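Local atomic coordinates of caspase-3 (Porites astreoides, PDB entry 6WI4), a protein that probably cleaves proteins after aspartate as a caspase, a cysteine protease of coral apoptosis. Residues F147-S152 / S217-L222; R11-I16 / T78-F83; Y158-S163 / D210-V215; A49-V54 / Y227-N232. All blocks are in the same frame, centred on the assembly; numbering follows the deposited sequence.

Interaction 1. Residues F147-S152 / S217-L222; sequences FVYAYS and SVVSML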
loop_
_atom_site.group_PDB
_atom_site.type_symbol
_atom_site.label_atom_id
_atom_site.label_comp_id
_atom_site.label_asym_id
_atom_site.label_seq_id
_atom_site.Cartn_x
_atom_site.Cartn_y
_atom_site.Cartn_z
ATOM N N PHE A 147 -7.770 -10.439 4.021
ATOM C CA PHE A 147 -6.709 -9.450 3.881
ATOM C C PHE A 147 -5.929 -9.694 2.596
ATOM O O PHE A 147 -5.725 -10.836 2.178
ATOM C CB PHE A 147 -5.720 -9.514 5.045
ATOM C CG PHE A 147 -6.234 -8.969 6.348
ATOM C CD1 PHE A 147 -6.938 -9.776 7.221
ATOM C CD2 PHE A 147 -5.968 -7.658 6.708
ATOM C CE1 PHE A 147 -7.384 -9.291 8.424
ATOM C CE2 PHE A 147 -6.410 -7.161 7.908
ATOM C CZ PHE A 147 -7.122 -7.973 8.771
ATOM N N VAL A 148 -5.458 -8.608 1.991
ATOM C CA VAL A 148 -4.470 -8.692 0.922
ATOM C C VAL A 148 -3.463 -7.573 1.147
ATOM O O VAL A 148 -3.846 -6.435 1.438
ATOM C CB VAL A 148 -5.109 -8.634 -0.483
ATOM C CG1 VAL A 148 -5.956 -7.374 -0.694
ATOM C CG2 VAL A 148 -4.041 -8.768 -1.545
ATOM N N TYR A 149 -2.177 -7.911 1.085
ATOM C CA TYR A 149 -1.102 -6.978 1.403
ATOM C C TYR A 149 -0.259 -6.825 0.150
ATOM O O TYR A 149 0.420 -7.773 -0.267
ATOM C CB TYR A 149 -0.261 -7.466 2.583
ATOM C CG TYR A 149 -1.050 -7.919 3.801
ATOM C CD1 TYR A 149 -1.450 -9.239 3.932
ATOM C CD2 TYR A 149 -1.378 -7.032 4.821
ATOM C CE1 TYR A 149 -2.154 -9.676 5.052
ATOM C CE2 TYR A 149 -2.095 -7.464 5.934
ATOM C CZ TYR A 149 -2.469 -8.782 6.046
ATOM O OH TYR A 149 -3.167 -9.233 7.154
ATOM N N ALA A 150 -0.332 -5.650 -0.470
ATOM C CA ALA A 150 0.368 -5.377 -1.717
ATOM C C ALA A 150 1.642 -4.612 -1.386
ATOM O O ALA A 150 1.594 -3.426 -1.046
ATOM C CB ALA A 150 -0.526 -4.596 -2.674
ATOM N N TYR A 151 2.779 -5.293 -1.479
ATOM C CA TYR A 151 4.079 -4.744 -1.111
ATOM C C TYR A 151 4.843 -4.271 -2.341
ATOM O O TYR A 151 4.863 -4.956 -3.365
ATOM C CB TYR A 151 4.916 -5.818 -0.418
ATOM C CG TYR A 151 4.556 -6.102 1.014
ATOM C CD1 TYR A 151 5.132 -5.373 2.048
ATOM C CD2 TYR A 151 3.692 -7.136 1.334
ATOM C CE1 TYR A 151 4.849 -5.662 3.370
ATOM C CE2 TYR A 151 3.394 -7.432 2.659
ATOM C CZ TYR A 151 3.978 -6.686 3.667
ATOM O OH TYR A 151 3.699 -6.963 4.987
ATOM N N SER A 152 5.538 -3.138 -2.208
ATOM C CA SER A 152 6.278 -2.586 -3.345
ATOM C C SER A 152 7.483 -3.440 -3.745
ATOM O O SER A 152 7.892 -3.395 -4.912
ATOM C CB SER A 152 6.733 -1.156 -3.042
ATOM O OG SER A 152 7.711 -1.092 -2.004
ATOM N N SER A 217 5.550 -7.730 -4.560
ATOM C CA SER A 217 5.031 -8.985 -4.033
ATOM C C SER A 217 3.668 -8.758 -3.405
ATOM O O SER A 217 3.411 -7.705 -2.818
ATOM C CB SER A 217 5.998 -9.603 -3.013
ATOM O OG SER A 217 6.235 -8.743 -1.914
ATOM N N VAL A 218 2.784 -9.742 -3.536
ATOM C CA VAL A 218 1.466 -9.660 -2.927
ATOM C C VAL A 218 1.311 -10.831 -1.973
ATOM O O VAL A 218 1.665 -11.966 -2.313
ATOM C CB VAL A 218 0.340 -9.623 -3.982
ATOM C CG1 VAL A 218 0.391 -10.790 -4.956
ATOM C CG2 VAL A 218 -1.015 -9.575 -3.294
ATOM N N VAL A 219 0.819 -10.549 -0.767
ATOM C CA VAL A 219 0.489 -11.575 0.218
ATOM C C VAL A 219 -1.028 -11.612 0.299
ATOM O O VAL A 219 -1.653 -10.635 0.731
ATOM C CB VAL A 219 1.098 -11.275 1.595
ATOM C CG1 VAL A 219 0.726 -12.384 2.577
ATOM C CG2 VAL A 219 2.631 -11.120 1.515
ATOM N N SER A 220 -1.643 -12.724 -0.104
ATOM C CA SER A 220 -3.097 -12.768 -0.209
ATOM C C SER A 220 -3.682 -13.788 0.756
ATOM O O SER A 220 -3.318 -14.967 0.719
ATOM C CB SER A 220 -3.545 -13.104 -1.627
ATOM O OG SER A 220 -4.959 -13.249 -1.635
ATOM N N MET A 221 -4.581 -13.322 1.618
ATOM C CA MET A 221 -5.496 -14.180 2.357
ATOM C C MET A 221 -6.920 -14.047 1.821
ATOM O O MET A 221 -7.884 -14.351 2.531
ATOM C CB MET A 221 -5.448 -13.853 3.854
ATOM C CG MET A 221 -4.155 -14.305 4.544
ATOM S SD MET A 221 -2.724 -13.314 4.044
ATOM C CE MET A 221 -1.659 -13.507 5.476
ATOM N N LEU A 222 -7.066 -13.622 0.568
ATOM C CA LEU A 222 -8.395 -13.508 -0.025
ATOM C C LEU A 222 -9.009 -14.887 -0.263
ATOM O O LEU A 222 -8.311 -15.870 -0.527
ATOM C CB LEU A 222 -8.323 -12.733 -1.337
ATOM C CG LEU A 222 -7.771 -11.305 -1.249
ATOM C CD1 LEU A 222 -7.763 -10.699 -2.643
ATOM C CD2 LEU A 222 -8.585 -10.452 -0.293
#

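Interaction 2. Residues R11-I16 / T78-F83; sequences RGIAVI and TPYDAF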
loop_
_atom_site.group_PDB
_atom_site.type_symbol
_atom_site.label_atom_id
_atom_site.label_comp_id
_atom_site.label_asym_id
_atom_site.label_seq_id
_atom_site.Cartn_x
_atom_site.Cartn_y
_atom_site.Cartn_z
ATOM N N ARG A 11 -17.767 2.690 -1.316
ATOM C CA ARG A 11 -17.354 1.311 -1.052
ATOM C C ARG A 11 -16.769 1.142 0.340
ATOM O O ARG A 11 -16.852 0.055 0.923
ATOM C CB ARG A 11 -16.319 0.866 -2.083
ATOM C CG ARG A 11 -16.790 0.873 -3.515
ATOM C CD ARG A 11 -17.673 -0.339 -3.832
ATOM N NE ARG A 11 -17.642 -0.587 -5.268
ATOM C CZ ARG A 11 -18.606 -0.251 -6.118
ATOM N NH1 ARG A 11 -18.463 -0.504 -7.411
ATOM N NH2 ARG A 11 -19.722 0.316 -5.677
ATOM N N GLY A 12 -16.172 2.189 0.880
ATOM C CA GLY A 12 -15.476 2.093 2.142
ATOM C C GLY A 12 -14.532 3.265 2.282
ATOM O O GLY A 12 -14.507 4.166 1.445
ATOM N N ILE A 13 -13.769 3.231 3.354
ATOM C CA ILE A 13 -12.769 4.256 3.628
ATOM C C ILE A 13 -11.440 3.794 3.058
ATOM O O ILE A 13 -11.100 2.603 3.123
ATOM C CB ILE A 13 -12.664 4.529 5.136
ATOM C CG1 ILE A 13 -14.011 5.024 5.677
ATOM C CG2 ILE A 13 -11.557 5.545 5.440
ATOM C CD1 ILE A 13 -14.114 4.944 7.175
ATOM N N ALA A 14 -10.684 4.737 2.495
ATOM C CA ALA A 14 -9.329 4.477 2.017
ATOM C C ALA A 14 -8.396 5.477 2.680
ATOM O O ALA A 14 -8.507 6.682 2.436
ATOM C CB ALA A 14 -9.239 4.585 0.493
ATOM N N VAL A 15 -7.499 4.988 3.504
ATOM C CA VAL A 15 -6.524 5.818 4.206
ATOM C C VAL A 15 -5.231 5.893 3.401
ATOM O O VAL A 15 -4.733 4.874 2.907
ATOM C CB VAL A 15 -6.242 5.252 5.609
ATOM C CG1 VAL A 15 -5.107 6.029 6.275
ATOM C CG2 VAL A 15 -7.507 5.262 6.454
ATOM N N ILE A 16 -4.666 7.096 3.287
ATOM C CA ILE A 16 -3.320 7.306 2.749
ATOM C C ILE A 16 -2.508 8.045 3.792
ATOM O O ILE A 16 -2.855 9.173 4.164
ATOM C CB ILE A 16 -3.334 8.112 1.441
ATOM C CG1 ILE A 16 -4.175 7.409 0.385
ATOM C CG2 ILE A 16 -1.904 8.348 0.949
ATOM C CD1 ILE A 16 -4.447 8.310 -0.818
ATOM N N THR A 78 -20.417 -1.357 8.746
ATOM C CA THR A 78 -21.627 -1.946 8.174
ATOM C C THR A 78 -22.088 -1.286 6.872
ATOM O O THR A 78 -22.513 -2.021 5.964
ATOM C CB THR A 78 -22.745 -1.927 9.230
ATOM O OG1 THR A 78 -22.305 -2.634 10.398
ATOM C CG2 THR A 78 -24.027 -2.568 8.692
ATOM N N PRO A 79 -22.028 0.040 6.692
ATOM C CA PRO A 79 -22.453 0.605 5.399
ATOM C C PRO A 79 -21.463 0.387 4.266
ATOM O O PRO A 79 -21.753 0.789 3.136
ATOM C CB PRO A 79 -22.622 2.102 5.702
ATOM C CG PRO A 79 -21.800 2.349 6.888
ATOM C CD PRO A 79 -21.807 1.097 7.696
ATOM N N TYR A 80 -20.330 -0.262 4.520
ATOM C CA TYR A 80 -19.261 -0.380 3.541
ATOM C C TYR A 80 -19.067 -1.828 3.119
ATOM O O TYR A 80 -19.450 -2.764 3.825
ATOM C CB TYR A 80 -17.940 0.152 4.106
ATOM C CG TYR A 80 -17.992 1.600 4.532
ATOM C CD1 TYR A 80 -18.527 2.568 3.700
ATOM C CD2 TYR A 80 -17.504 1.987 5.769
ATOM C CE1 TYR A 80 -18.569 3.906 4.096
ATOM C CE2 TYR A 80 -17.549 3.316 6.176
ATOM C CZ TYR A 80 -18.079 4.257 5.337
ATOM O OH TYR A 80 -18.109 5.577 5.752
ATOM N N ASP A 81 -18.415 -1.992 1.969
ATOM C CA ASP A 81 -18.080 -3.303 1.430
ATOM C C ASP A 81 -16.615 -3.679 1.599
ATOM O O ASP A 81 -16.277 -4.858 1.444
ATOM C CB ASP A 81 -18.402 -3.363 -0.069
ATOM C CG ASP A 81 -19.897 -3.369 -0.358
ATOM O OD1 ASP A 81 -20.668 -3.901 0.469
ATOM O OD2 ASP A 81 -20.275 -2.835 -1.417
ATOM N N ALA A 82 -15.741 -2.719 1.888
ATOM C CA ALA A 82 -14.304 -2.960 1.816
ATOM C C ALA A 82 -13.588 -1.873 2.606
ATOM O O ALA A 82 -14.189 -0.872 2.993
ATOM C CB ALA A 82 -13.826 -2.984 0.362
ATOM N N PHE A 83 -12.284 -2.071 2.823
ATOM C CA PHE A 83 -11.444 -1.093 3.514
ATOM C C PHE A 83 -10.075 -1.072 2.859
ATOM O O PHE A 83 -9.544 -2.129 2.513
ATOM C CB PHE A 83 -11.299 -1.422 5.007
ATOM C CG PHE A 83 -10.330 -0.530 5.744
ATOM C CD1 PHE A 83 -10.646 0.798 5.991
ATOM C CD2 PHE A 83 -9.116 -1.023 6.200
ATOM C CE1 PHE A 83 -9.752 1.623 6.667
ATOM C CE2 PHE A 83 -8.220 -0.206 6.873
ATOM C CZ PHE A 83 -8.544 1.124 7.108
HETATM O O HOH W 1 -14.130 0.965 5.105
#

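Interaction 3. Residues Y158-S163 / D210-V215; sequences YSWRNS and DSKRQV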
loop_
_atom_site.group_PDB
_atom_site.type_symbol
_atom_site.label_atom_id
_atom_site.label_comp_id
_atom_site.label_asym_id
_atom_site.label_seq_id
_atom_site.Cartn_x
_atom_site.Cartn_y
_atom_site.Cartn_z
ATOM N N TYR A 158 15.638 -3.100 -0.700
ATOM C CA TYR A 158 15.207 -1.731 -0.941
ATOM C C TYR A 158 14.021 -1.689 -1.903
ATOM O O TYR A 158 13.781 -2.616 -2.688
ATOM C CB TYR A 158 16.338 -0.920 -1.573
ATOM C CG TYR A 158 17.531 -0.600 -0.700
ATOM C CD1 TYR A 158 17.385 0.100 0.488
ATOM C CD2 TYR A 158 18.815 -0.960 -1.101
ATOM C CE1 TYR A 158 18.485 0.425 1.267
ATOM C CE2 TYR A 158 19.919 -0.637 -0.333
ATOM C CZ TYR A 158 19.746 0.053 0.848
ATOM O OH TYR A 158 20.848 0.374 1.615
ATOM N N SER A 159 13.316 -0.561 -1.873
ATOM C CA SER A 159 12.284 -0.206 -2.832
ATOM C C SER A 159 12.657 1.150 -3.405
ATOM O O SER A 159 13.184 2.000 -2.686
ATOM C CB SER A 159 10.919 -0.147 -2.135
ATOM O OG SER A 159 9.869 0.093 -3.048
ATOM N N TRP A 160 12.362 1.362 -4.681
ATOM C CA TRP A 160 12.836 2.540 -5.400
ATOM C C TRP A 160 11.758 3.588 -5.629
ATOM O O TRP A 160 10.608 3.274 -5.957
ATOM C CB TRP A 160 13.429 2.119 -6.740
ATOM C CG TRP A 160 14.785 1.500 -6.633
ATOM C CD1 TRP A 160 15.084 0.168 -6.631
ATOM C CD2 TRP A 160 16.036 2.195 -6.561
ATOM N NE1 TRP A 160 16.449 -0.014 -6.551
ATOM C CE2 TRP A 160 17.052 1.217 -6.500
ATOM C CE3 TRP A 160 16.392 3.545 -6.522
ATOM C CZ2 TRP A 160 18.403 1.548 -6.420
ATOM C CZ3 TRP A 160 17.740 3.871 -6.437
ATOM C CH2 TRP A 160 18.723 2.874 -6.385
ATOM N N ARG A 161 12.155 4.844 -5.468
ATOM C CA ARG A 161 11.294 6.004 -5.639
ATOM C C ARG A 161 12.032 7.022 -6.490
ATOM O O ARG A 161 13.221 7.261 -6.272
ATOM C CB ARG A 161 10.946 6.609 -4.275
ATOM C CG ARG A 161 10.362 8.028 -4.295
ATOM C CD ARG A 161 10.110 8.532 -2.869
ATOM N NE ARG A 161 11.156 8.083 -1.957
ATOM C CZ ARG A 161 12.374 8.612 -1.875
ATOM N NH1 ARG A 161 12.720 9.654 -2.622
ATOM N NH2 ARG A 161 13.254 8.100 -1.027
ATOM N N ASN A 162 11.336 7.624 -7.454
ATOM C CA ASN A 162 11.920 8.690 -8.257
ATOM C C ASN A 162 11.450 10.049 -7.750
ATOM O O ASN A 162 10.262 10.253 -7.484
ATOM C CB ASN A 162 11.558 8.539 -9.733
ATOM C CG ASN A 162 12.242 9.584 -10.599
ATOM O OD1 ASN A 162 11.664 10.621 -10.915
ATOM N ND2 ASN A 162 13.493 9.326 -10.962
ATOM N N SER A 163 12.389 10.996 -7.659
ATOM C CA SER A 163 12.083 12.277 -7.035
ATOM C C SER A 163 11.103 13.107 -7.857
ATOM O O SER A 163 10.391 13.947 -7.296
ATOM C CB SER A 163 13.369 13.063 -6.811
ATOM O OG SER A 163 13.993 13.347 -8.053
ATOM N N ASP A 210 23.491 1.906 -9.142
ATOM C CA ASP A 210 22.973 2.102 -10.485
ATOM C C ASP A 210 22.572 0.784 -11.137
ATOM O O ASP A 210 23.148 -0.275 -10.871
ATOM C CB ASP A 210 24.021 2.804 -11.344
ATOM C CG ASP A 210 23.450 3.347 -12.630
ATOM O OD1 ASP A 210 22.634 4.283 -12.566
ATOM O OD2 ASP A 210 23.823 2.830 -13.702
ATOM N N SER A 211 21.557 0.868 -12.000
ATOM C CA SER A 211 21.057 -0.263 -12.781
ATOM C C SER A 211 20.565 -1.408 -11.908
ATOM O O SER A 211 20.691 -2.577 -12.274
ATOM C CB SER A 211 22.109 -0.774 -13.776
ATOM O OG SER A 211 22.436 0.259 -14.686
ATOM N N LYS A 212 19.976 -1.088 -10.763
ATOM C CA LYS A 212 19.437 -2.098 -9.862
ATOM C C LYS A 212 17.948 -2.272 -10.128
ATOM O O LYS A 212 17.314 -1.451 -10.791
ATOM C CB LYS A 212 19.694 -1.740 -8.394
ATOM C CG LYS A 212 21.175 -1.508 -8.078
ATOM C CD LYS A 212 22.024 -2.740 -8.377
ATOM C CE LYS A 212 23.429 -2.527 -7.824
ATOM N NZ LYS A 212 24.301 -3.724 -7.969
ATOM N N ARG A 213 17.404 -3.376 -9.630
ATOM C CA ARG A 213 16.116 -3.890 -10.090
ATOM C C ARG A 213 15.125 -3.975 -8.932
ATOM O O ARG A 213 15.462 -3.723 -7.773
ATOM C CB ARG A 213 16.298 -5.263 -10.743
ATOM C CG ARG A 213 17.494 -5.332 -11.701
ATOM C CD ARG A 213 17.327 -4.389 -12.892
ATOM N NE ARG A 213 16.097 -4.674 -13.610
ATOM C CZ ARG A 213 15.926 -5.683 -14.460
ATOM N NH1 ARG A 213 14.742 -5.866 -15.020
ATOM N NH2 ARG A 213 16.931 -6.505 -14.757
ATOM N N GLN A 214 13.891 -4.357 -9.263
ATOM C CA GLN A 214 12.858 -4.508 -8.246
ATOM C C GLN A 214 11.794 -5.487 -8.720
ATOM O O GLN A 214 11.532 -5.619 -9.915
ATOM C CB GLN A 214 12.224 -3.154 -7.913
ATOM C CG GLN A 214 11.331 -3.149 -6.685
ATOM C CD GLN A 214 10.996 -1.739 -6.262
ATOM O OE1 GLN A 214 11.866 -0.863 -6.258
ATOM N NE2 GLN A 214 9.731 -1.499 -5.914
ATOM N N VAL A 215 11.187 -6.170 -7.745
ATOM C CA VAL A 215 10.088 -7.109 -7.931
ATOM C C VAL A 215 9.096 -6.795 -6.828
ATOM O O VAL A 215 9.503 -6.671 -5.671
ATOM C CB VAL A 215 10.584 -8.566 -7.806
ATOM C CG1 VAL A 215 9.446 -9.542 -7.732
ATOM C CG2 VAL A 215 11.521 -8.914 -8.958
HETATM O O HOH W 2 8.572 1.339 -5.781
HETATM O O HOH W 3 17.357 -2.872 -6.160
#

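Interaction 4. Residues A49-V54 / Y227-N232; sequences ALKFDV and YFFPEN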
loop_
_atom_site.group_PDB
_atom_site.type_symbol
_atom_site.label_atom_id
_atom_site.label_comp_id
_atom_site.label_asym_id
_atom_site.label_seq_id
_atom_site.Cartn_x
_atom_site.Cartn_y
_atom_site.Cartn_z
ATOM N N ALA A 49 -11.621 7.284 -7.543
ATOM C CA ALA A 49 -12.221 6.704 -8.741
ATOM C C ALA A 49 -12.755 5.301 -8.495
ATOM O O ALA A 49 -13.689 4.867 -9.183
ATOM C CB ALA A 49 -11.206 6.696 -9.873
ATOM N N LEU A 50 -12.179 4.570 -7.536
ATOM C CA LEU A 50 -12.707 3.268 -7.155
ATOM C C LEU A 50 -13.875 3.374 -6.176
ATOM O O LEU A 50 -14.355 2.345 -5.686
ATOM C CB LEU A 50 -11.587 2.411 -6.550
ATOM C CG LEU A 50 -10.381 2.145 -7.444
ATOM C CD1 LEU A 50 -9.319 1.380 -6.656
ATOM C CD2 LEU A 50 -10.796 1.362 -8.673
ATOM N N LYS A 51 -14.301 4.604 -5.857
ATOM C CA LYS A 51 -15.503 4.925 -5.092
ATOM C C LYS A 51 -15.283 4.759 -3.592
ATOM O O LYS A 51 -16.211 4.428 -2.857
ATOM C CB LYS A 51 -16.706 4.095 -5.582
ATOM C CG LYS A 51 -17.037 4.339 -7.062
ATOM C CD LYS A 51 -18.194 3.478 -7.551
ATOM C CE LYS A 51 -19.508 3.891 -6.907
ATOM N NZ LYS A 51 -19.894 5.292 -7.230
ATOM N N PHE A 52 -14.077 5.063 -3.120
ATOM C CA PHE A 52 -13.787 5.090 -1.697
ATOM C C PHE A 52 -13.788 6.523 -1.168
ATOM O O PHE A 52 -13.575 7.491 -1.906
ATOM C CB PHE A 52 -12.439 4.413 -1.407
ATOM C CG PHE A 52 -12.490 2.906 -1.496
ATOM C CD1 PHE A 52 -12.572 2.281 -2.730
ATOM C CD2 PHE A 52 -12.468 2.115 -0.348
ATOM C CE1 PHE A 52 -12.633 0.887 -2.828
ATOM C CE2 PHE A 52 -12.536 0.723 -0.439
ATOM C CZ PHE A 52 -12.623 0.115 -1.679
ATOM N N ASP A 53 -14.037 6.628 0.134
ATOM C CA ASP A 53 -13.953 7.873 0.900
ATOM C C ASP A 53 -12.512 8.005 1.379
ATOM O O ASP A 53 -12.086 7.281 2.282
ATOM C CB ASP A 53 -14.959 7.801 2.051
ATOM C CG ASP A 53 -14.864 8.961 3.041
ATOM O OD1 ASP A 53 -14.036 9.881 2.887
ATOM O OD2 ASP A 53 -15.667 8.941 3.998
ATOM N N VAL A 54 -11.749 8.900 0.750
ATOM C CA VAL A 54 -10.298 8.949 0.914
ATOM C C VAL A 54 -9.932 9.888 2.054
ATOM O O VAL A 54 -10.402 11.032 2.104
ATOM C CB VAL A 54 -9.624 9.391 -0.392
ATOM C CG1 VAL A 54 -8.129 9.537 -0.200
ATOM C CG2 VAL A 54 -9.942 8.389 -1.484
ATOM N N TYR A 227 -13.188 -7.862 -7.517
ATOM C CA TYR A 227 -13.454 -6.950 -8.619
ATOM C C TYR A 227 -13.989 -5.644 -8.053
ATOM O O TYR A 227 -14.936 -5.652 -7.263
ATOM C CB TYR A 227 -14.484 -7.537 -9.583
ATOM C CG TYR A 227 -14.027 -8.722 -10.400
ATOM C CD1 TYR A 227 -13.346 -8.540 -11.598
ATOM C CD2 TYR A 227 -14.315 -10.012 -9.997
ATOM C CE1 TYR A 227 -12.949 -9.619 -12.363
ATOM C CE2 TYR A 227 -13.923 -11.099 -10.758
ATOM C CZ TYR A 227 -13.239 -10.892 -11.936
ATOM O OH TYR A 227 -12.838 -11.967 -12.699
ATOM N N PHE A 228 -13.384 -4.526 -8.460
ATOM C CA PHE A 228 -13.868 -3.232 -7.992
ATOM C C PHE A 228 -15.199 -2.848 -8.632
ATOM O O PHE A 228 -15.939 -2.049 -8.050
ATOM C CB PHE A 228 -12.801 -2.156 -8.234
ATOM C CG PHE A 228 -11.640 -2.256 -7.287
ATOM C CD1 PHE A 228 -11.762 -1.832 -5.980
ATOM C CD2 PHE A 228 -10.445 -2.818 -7.697
ATOM C CE1 PHE A 228 -10.705 -1.939 -5.095
ATOM C CE2 PHE A 228 -9.381 -2.933 -6.818
ATOM C CZ PHE A 228 -9.503 -2.499 -5.523
ATOM N N PHE A 229 -15.538 -3.425 -9.783
ATOM C CA PHE A 229 -16.800 -3.141 -10.473
ATOM C C PHE A 229 -17.363 -4.454 -10.987
ATOM O O PHE A 229 -17.344 -4.733 -12.190
ATOM C CB PHE A 229 -16.582 -2.129 -11.594
ATOM C CG PHE A 229 -16.049 -0.816 -11.097
ATOM C CD1 PHE A 229 -16.911 0.144 -10.593
ATOM C CD2 PHE A 229 -14.685 -0.562 -11.091
ATOM C CE1 PHE A 229 -16.427 1.352 -10.111
ATOM C CE2 PHE A 229 -14.188 0.654 -10.604
ATOM C CZ PHE A 229 -15.063 1.606 -10.115
ATOM N N PRO A 230 -17.869 -5.294 -10.089
ATOM C CA PRO A 230 -18.280 -6.645 -10.499
ATOM C C PRO A 230 -19.437 -6.646 -11.472
ATOM O O PRO A 230 -19.662 -7.662 -12.139
ATOM C CB PRO A 230 -18.647 -7.328 -9.173
ATOM C CG PRO A 230 -18.859 -6.232 -8.199
ATOM C CD PRO A 230 -18.052 -5.060 -8.643
ATOM N N GLU A 231 -20.154 -5.527 -11.608
ATOM C CA GLU A 231 -21.245 -5.453 -12.570
ATOM C C GLU A 231 -20.766 -5.617 -14.006
ATOM O O GLU A 231 -21.572 -5.944 -14.883
ATOM C CB GLU A 231 -21.986 -4.124 -12.410
ATOM C CG GLU A 231 -21.136 -2.901 -12.721
ATOM C CD GLU A 231 -20.523 -2.277 -11.480
ATOM O OE1 GLU A 231 -20.414 -1.030 -11.444
ATOM O OE2 GLU A 231 -20.152 -3.032 -10.548
ATOM N N ASN A 232 -19.472 -5.417 -14.264
ATOM C CA ASN A 232 -18.918 -5.527 -15.605
ATOM C C ASN A 232 -18.485 -6.942 -15.956
ATOM O O ASN A 232 -18.132 -7.195 -17.112
ATOM C CB ASN A 232 -17.724 -4.582 -15.758
ATOM C CG ASN A 232 -18.126 -3.125 -15.671
ATOM O OD1 ASN A 232 -19.166 -2.732 -16.192
ATOM N ND2 ASN A 232 -17.306 -2.318 -15.007
HETATM O O HOH W 4 -14.936 -0.370 -6.087
#

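Interaction 1. Residues F147-S152 / S217-L222
Y149 and M221 meet at the rim of the tyrosine ring: the sulfur SD lies in the ring plane, 3.8 Å from Y149 CE1 and 88° off the ring normal, an edge-on Met-aromatic contact. The bend at chi2 of M221 (71°) turns SD to that rim. V219 occupies the same face of the sheet and serves two tyrosines, its CB standing 4.0 Å from Y149 CD1 while its CG2, anti to the valine's own carbonyl carbon, approaches Y151 CE2 at 3.9 Å.

On the face of V148, A150 and V218 the closest side-chain contacts are aliphatic. V148 CG2 touches V218 CG2 at 3.6 Å, and L222 brings its CG within 3.8 Å of V148 CB. S220 OG accepts from L222 N in an ST turn just where the strand ends.

Beneath the side chains runs a regular antiparallel ladder, with Y149-V219 and Y151-S217 as hydrogen-bonded pairs; Y149 N reaches V219 O at 2.8 Å, and M221 N adds a further bond to F147 O. S217 OG turns instead to T153 O.

Within this chain strand 217-220 is the outermost, antiparallel strand of the six-stranded caspase sheet, while 147-151 runs parallel to 123-128 on its inner flank. Helix 186-197 packs on A150, V218 and S220, and helix 105-110 covers the face of Y149 and Y151.

Interaction 2. Residues R11-I16 / T78-F83
Y80 holds its CG anti to the carbonyl carbon (chi1 -59°), which places CG beside G12 CA, and chi2 (-48°) turns one ring face to G12; the same first torsion at I13 (-61°) points CG1 toward the CE2 and OH end of that ring, on the side where G12 lies. Y80 CD1 lies 3.5 Å from G12 CA, with P79 CG over the opposite face; Y80 CE2 receives I13 CD1 at 3.9 Å. An alanine in place of Y80 would probably leave the I13 branch without its neighbour and open a gap beside G12. The contact lies at the start of strands 13-18 and 83-88, adjacent parallel strands of the caspase sheet. Just ahead of the strands, R11 O accepts from D81 N at 2.8 Å and, weakly, from A82 N. A water accepts a hydrogen bond from I13 N and donates to A82 O at 2.8 Å. F83 CD1 leans to within 3.4 Å of I13 O, and D81 OD2 is held by the backbone N atoms of N7 and K8.

Interaction 3. Residues Y158-S163 / D210-V215
The substrate-binding strand of the active site is backed here by an extended loop: W160 and R161 pair with the bound peptide in an antiparallel ladder, and segment 210-215 braces W160 through Q214. Q214 CG stands anti to the backbone N (chi1 -169°), and the chain runs out extended beyond it, carrying the amide to W160. Its OE1 accepts from W160 N at 2.8 Å, the donor tilted 23° from the carbonyl plane, and also lies at the indole edge, 3.4 Å from W160 CD1; amide and ring are nearly coplanar. One water accepts from Q214 NE2 and donates to W160 O, while a second accepts from W160 NE1 at 3.0 Å and donates to R213 O. K212 CB rests 4.0 Å from W160 CZ2, its NZ bound instead to D137. An alanine at Q214 would probably leave the W160 amide without this acceptor and the indole freer to shift. R161, next in line, binds an acidic side chain of the separate peptide chain, consistent with the arginine of a caspase S1 pocket.

Interaction 4. Residues A49-V54 / Y227-N232
A49 closes helix 36-49, and its O lies at the edge of the F229 ring, 3.7 Å from F229 CZ; a Schellman motif then ends the helix, with K51 at positive phi, ahead of strand 53-58, the parallel edge of the caspase sheet. L50 does most of the packing. Its CD1 stands over the centre of the F228 ring, 4.0 Å from the centroid and 12° off the normal, a CH-pi contact, while CD2 lies between F228 CG and F229 CE2, 4.0 Å from the latter, against two phenylalanines of the C-terminal tail. L50 O is joined to F228 O by a water that donates to both; R11 NH1 is a further donor to F228 O. K51 follows, its chain extended at chi2 (178°) so that CD reaches the rim of F229, 3.8 Å from F229 CE1. At F52 the side chain crosses that of F228 at about a right angle, and its CE1 comes to the edge of the F228 ring, 4.1 Å from F228 CE1.

In the fold
The four contacts form two touching pairs; interaction 3 lies across the chain's centre from interactions 2 and 4. Interactions 2 and 4, with centres 10 Å apart, are joined by probable backbone hydrogen bonds from R11 N to K51 O and from D53 N to G12 O, each 2.8 Å, that draw strands 13-18 and 53-58 together. Interactions 1 and 3 meet at S152, whose OG lies 2.7 Å from S159 OG and whose O lies 2.8 Å from Q214 NE2, both probably hydrogen bonds, so the end of strand 147-151 is tied to the strand that pairs with the bound peptide and to the loop behind it. The centres of interactions 2 and 4 lie about 31 and 30 Å from that of peptide-binding interaction 3.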